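Local coordinates for putative glycoside hydrolase (Parabacteroides distasonis ATCC 8503, PDB 3GYC), which probably hydrolyses glycosidic bonds, as a putative glycoside hydrolase of the cellulase-like family with a TIM-barrel fold, at residues A[126-129]-A[130-134]; A[117-120]-A[121-125]. All blocks are in the same frame, centred on the assembly; numbering follows the deposited sequence.

How the contacts relate
Both contacts lie in the one connection that leads from strand 109-113 of the parallel barrel sheet to helix 130-146, a beta-alpha link of the TIM-barrel kind. Contact 2 (117-125) comes first, as a turn running into a short 3-10 segment; contact 1 (126-134) follows directly and starts the helix. Their centres are about 14 Å apart, each about 21 Å from the centre of the chain and on the same side of it, and beyond adjoining in sequence they do not touch. Contact 2 packs against strand 71-73 and helix 60-65, contact 1 against helix 186-200, so this one connection meets different neighbours along its length.

Contact 1 of 2, residues A[126-129]-A[130-134]; sequences KLDT and PEKLA
K132 reaches back from the first turn of helix 130-146 to the loop that leads into it, and its NZ meets D128 OD1 at only 2.6 Å in a salt bridge across the helix start. The motif is an N-cap: T129 stands just before the helix, and its OG1 accepts from K132 N at 3.0 Å, with an N-H...O angle of 156°. What makes this possible is the T129 torsion, which sets OG1 between its own backbone N and carbonyl carbon (chi1 71°), turned to the amide of K132 in the first turn. The same hydroxyl gives a weak bond of 3.4 Å to E131 OE1, the E131 chain being bent at chi2 to bring its carboxylate back. T129 O takes the first regular helical bond, from L133 N.

The lysine runs fully extended beyond CG. K132 CG lies 3.0 Å from T129 OG1, and the aliphatic chain passes obliquely by the threonine. Its NZ then arrives on the syn lone pair of D128 OD1. A water accepts from NZ and donates to K126 O, so the ammonium is tied to the loop twice, once by charge and once through solvent. The side chain of K126 itself leads away to a salt bridge with E65.

The rest of the contact is apolar. L127, at the centre of an inverse gamma turn, and L133 both pack on Y116, while P130 and L133 rest against W191 of helix 186-200. The loop is thus joined to the helix by the cap and the salt bridge and, separately, by the two leucines, which cross at about a right angle with L127 CD1 3.8 Å from L133 CD1.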
loop_
_atom_site.group_PDB
_atom_site.type_symbol
_atom_site.label_atom_id
_atom_site.label_comp_id
_atom_site.label_asym_id
_atom_site.label_seq_id
_atom_site.Cartn_x
_atom_site.Cartn_y
_atom_site.Cartn_z
ATOM N N LYS A 126 -2.487 -20.949 8.643
ATOM C CA LYS A 126 -1.513 -22.034 8.523
ATOM C C LYS A 126 -0.078 -21.528 8.334
ATOM O O LYS A 126 0.878 -22.244 8.589
ATOM C CB LYS A 126 -1.832 -22.881 7.306
ATOM C CG LYS A 126 -3.196 -23.461 7.290
ATOM C CD LYS A 126 -3.287 -24.425 6.161
ATOM C CE LYS A 126 -4.698 -24.834 5.905
ATOM N NZ LYS A 126 -4.667 -25.911 4.902
ATOM N N LEU A 127 0.063 -20.292 7.885
ATOM C CA LEU A 127 1.370 -19.704 7.604
ATOM C C LEU A 127 2.000 -19.207 8.905
ATOM O O LEU A 127 2.300 -18.018 9.053
ATOM C CB LEU A 127 1.188 -18.555 6.621
ATOM C CG LEU A 127 0.499 -18.917 5.304
ATOM C CD1 LEU A 127 0.293 -17.672 4.472
ATOM C CD2 LEU A 127 1.340 -19.980 4.570
ATOM N N ASP A 128 2.246 -20.131 9.829
ATOM C CA ASP A 128 2.687 -19.759 11.167
ATOM C C ASP A 128 4.192 -19.739 11.414
ATOM O O ASP A 128 4.620 -19.618 12.548
ATOM C CB ASP A 128 1.953 -20.610 12.215
ATOM C CG ASP A 128 2.119 -22.115 11.994
ATOM O OD1 ASP A 128 2.986 -22.545 11.198
ATOM O OD2 ASP A 128 1.359 -22.875 12.635
ATOM N N THR A 129 4.988 -19.862 10.355
ATOM C CA THR A 129 6.450 -19.735 10.475
ATOM C C THR A 129 6.901 -18.869 9.286
ATOM O O THR A 129 6.207 -18.835 8.263
ATOM C CB THR A 129 7.199 -21.082 10.423
ATOM O OG1 THR A 129 7.146 -21.607 9.090
ATOM C CG2 THR A 129 6.621 -22.077 11.428
ATOM N N PRO A 130 8.046 -18.165 9.414
ATOM C CA PRO A 130 8.517 -17.372 8.270
ATOM C C PRO A 130 8.832 -18.248 7.044
ATOM O O PRO A 130 8.687 -17.786 5.892
ATOM C CB PRO A 130 9.771 -16.672 8.809
ATOM C CG PRO A 130 10.209 -17.472 9.994
ATOM C CD PRO A 130 8.946 -18.052 10.576
ATOM N N GLU A 131 9.219 -19.504 7.286
ATOM C CA GLU A 131 9.506 -20.429 6.196
ATOM C C GLU A 131 8.249 -20.791 5.433
ATOM O O GLU A 131 8.244 -20.865 4.198
ATOM C CB GLU A 131 10.224 -21.689 6.695
ATOM C CG GLU A 131 11.613 -21.424 7.307
ATOM C CD GLU A 131 11.595 -21.193 8.827
ATOM O OE1 GLU A 131 10.516 -20.948 9.413
ATOM O OE2 GLU A 131 12.676 -21.318 9.453
ATOM N N LYS A 132 7.163 -20.979 6.161
ATOM C CA LYS A 132 5.887 -21.285 5.531
ATOM C C LYS A 132 5.394 -20.113 4.703
ATOM O O LYS A 132 4.885 -20.294 3.585
ATOM C CB LYS A 132 4.859 -21.654 6.589
ATOM C CG LYS A 132 5.162 -22.992 7.243
ATOM C CD LYS A 132 4.183 -23.295 8.337
ATOM C CE LYS A 132 4.533 -24.546 9.081
ATOM N NZ LYS A 132 3.481 -24.879 10.100
ATOM N N LEU A 133 5.562 -18.909 5.248
ATOM C CA LEU A 133 5.125 -17.705 4.571
ATOM C C LEU A 133 5.913 -17.528 3.272
ATOM O O LEU A 133 5.336 -17.205 2.236
ATOM C CB LEU A 133 5.299 -16.485 5.482
ATOM C CG LEU A 133 4.761 -15.147 4.954
ATOM C CD1 LEU A 133 3.274 -15.275 4.678
ATOM C CD2 LEU A 133 5.015 -13.984 5.906
ATOM N N ALA A 134 7.219 -17.785 3.324
ATOM C CA ALA A 134 8.057 -17.644 2.161
ATOM C C ALA A 134 7.701 -18.697 1.129
ATOM O O ALA A 134 7.607 -18.394 -0.061
ATOM C CB ALA A 134 9.528 -17.734 2.535
HETATM O O HOH W 1 0.804 -24.838 8.767
#

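Contact 2 of 2, residues A[117-120]-A[121-125]; sequences RLDV and DEVCL. With EDO (1,2-ethanediol), chain F.
D119 turns its carboxylate back over the chain that follows it and takes two backbone amides, one on each oxygen. Its CG sits between the backbone N and the carbonyl carbon (chi1 64°), which carries the oxygens over the type I beta turn from D119 to E122. OD1 receives V123 N at 2.8 Å on its syn lone pair, a nearly straight bond of 166°. OD2 takes D121 N at 2.9 Å from above the carboxylate plane, a more bent approach; this is an Asx turn laid over the beta turn, which E122 N closes on D119 O. A water completes the arrangement: it donates to D119 OD1 and to R117 O and accepts from C124 N, bridging the loop to the start of the 3-10 segment.

L118 makes the apolar part of the contact. Its CD2 meets C124 SG at 3.6 Å, and its CD1 comes near E122 OE2, whose charge is paired with K74. R117 folds back on itself, bent at chi2 and chi3, and R117 NH1 reaches O2 of a 1,2-ethanediol, probably from the crystallisation liquor, 2.9 Å away at the guanidinium edge. L118 N gives that same O2 a shorter bond of 2.7 Å. The arginine is also paired with E28 and lies against F24 in a cation-pi contact.

Replacing D119 with an alanine would probably leave V123 N and D121 N without their side-chain acceptor and let the turn loosen before the 3-10 segment. D121 OD2 stands 4.0 Å from D119 OD2, their carboxylate planes turned 72° against each other. This proximity of like charges is likely to be eased by the amide hydrogens gathered round D119, which would steady its negative charge.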
loop_
_atom_site.group_PDB
_atom_site.type_symbol
_atom_site.label_atom_id
_atom_site.label_comp_id
_atom_site.label_asym_id
_atom_site.label_seq_id
_atom_site.Cartn_x
_atom_site.Cartn_y
_atom_site.Cartn_z
ATOM N N ARG A 117 -6.672 -11.848 3.105
ATOM C CA ARG A 117 -8.118 -11.837 3.203
ATOM C C ARG A 117 -8.575 -13.163 3.763
ATOM O O ARG A 117 -8.076 -14.207 3.363
ATOM C CB ARG A 117 -8.748 -11.565 1.848
ATOM C CG ARG A 117 -8.472 -10.146 1.348
ATOM C CD ARG A 117 -9.396 -9.104 2.022
ATOM N NE ARG A 117 -10.752 -9.218 1.471
ATOM C CZ ARG A 117 -11.808 -9.709 2.114
ATOM N NH1 ARG A 117 -11.727 -10.134 3.378
ATOM N NH2 ARG A 117 -12.962 -9.781 1.489
ATOM N N LEU A 118 -9.472 -13.100 4.726
ATOM C CA LEU A 118 -9.997 -14.317 5.354
ATOM C C LEU A 118 -11.086 -14.968 4.532
ATOM O O LEU A 118 -12.168 -14.389 4.325
ATOM C CB LEU A 118 -10.553 -14.057 6.742
ATOM C CG LEU A 118 -9.583 -13.629 7.836
ATOM C CD1 LEU A 118 -10.378 -13.274 9.096
ATOM C CD2 LEU A 118 -8.522 -14.723 8.114
ATOM N N ASP A 119 -10.801 -16.182 4.073
ATOM C CA ASP A 119 -11.791 -16.994 3.408
ATOM C C ASP A 119 -12.512 -17.727 4.548
ATOM O O ASP A 119 -12.040 -17.729 5.684
ATOM C CB ASP A 119 -11.179 -17.997 2.456
ATOM C CG ASP A 119 -10.294 -19.042 3.180
ATOM O OD1 ASP A 119 -9.251 -18.632 3.749
ATOM O OD2 ASP A 119 -10.681 -20.248 3.202
ATOM N N VAL A 120 -13.617 -18.390 4.249
ATOM C CA VAL A 120 -14.371 -19.065 5.299
ATOM C C VAL A 120 -13.549 -20.164 6.039
ATOM O O VAL A 120 -13.813 -20.462 7.188
ATOM C CB VAL A 120 -15.716 -19.575 4.768
ATOM C CG1 VAL A 120 -16.571 -18.352 4.364
ATOM C CG2 VAL A 120 -15.514 -20.515 3.577
ATOM N N ASP A 121 -12.543 -20.726 5.397
ATOM C CA ASP A 121 -11.687 -21.716 6.049
ATOM C C ASP A 121 -10.405 -21.112 6.627
ATOM O O ASP A 121 -9.543 -21.835 7.117
ATOM C CB ASP A 121 -11.355 -22.803 5.057
ATOM C CG ASP A 121 -12.589 -23.488 4.543
ATOM O OD1 ASP A 121 -13.453 -23.862 5.355
ATOM O OD2 ASP A 121 -12.691 -23.675 3.320
ATOM N N GLU A 122 -10.282 -19.800 6.554
ATOM C CA GLU A 122 -9.175 -19.060 7.120
ATOM C C GLU A 122 -7.831 -19.733 6.843
ATOM O O GLU A 122 -7.058 -19.991 7.766
ATOM C CB GLU A 122 -9.405 -18.883 8.631
ATOM C CG GLU A 122 -10.687 -18.118 8.922
ATOM C CD GLU A 122 -10.816 -17.648 10.357
ATOM O OE1 GLU A 122 -10.175 -18.229 11.267
ATOM O OE2 GLU A 122 -11.608 -16.689 10.577
ATOM N N VAL A 123 -7.536 -19.956 5.563
ATOM C CA VAL A 123 -6.309 -20.682 5.211
ATOM C C VAL A 123 -4.989 -19.957 5.578
ATOM O O VAL A 123 -3.958 -20.611 5.820
ATOM C CB VAL A 123 -6.304 -21.201 3.738
ATOM C CG1 VAL A 123 -7.500 -22.125 3.500
ATOM C CG2 VAL A 123 -6.221 -20.084 2.733
ATOM N N CYS A 124 -5.039 -18.643 5.738
ATOM C CA CYS A 124 -3.819 -17.913 6.074
ATOM C C CYS A 124 -3.261 -18.232 7.449
ATOM O O CYS A 124 -2.087 -18.015 7.670
ATOM C CB CYS A 124 -4.011 -16.401 5.972
ATOM S SG CYS A 124 -5.191 -15.787 7.175
ATOM N N LEU A 125 -4.088 -18.745 8.362
ATOM C CA LEU A 125 -3.640 -19.060 9.718
ATOM C C LEU A 125 -2.585 -20.191 9.734
ATOM O O LEU A 125 -1.858 -20.347 10.705
ATOM C CB LEU A 125 -4.837 -19.408 10.625
ATOM C CG LEU A 125 -5.896 -18.304 10.777
ATOM C CD1 LEU A 125 -7.089 -18.795 11.567
ATOM C CD2 LEU A 125 -5.307 -17.017 11.382
HETATM C C1 EDO F . -7.899 -9.598 6.455
HETATM O O1 EDO F . -7.780 -8.953 5.166
HETATM C C2 EDO F . -9.358 -9.993 6.794
HETATM O O2 EDO F . -10.061 -10.623 5.696
HETATM O O HOH W 2 -7.482 -17.005 4.596
#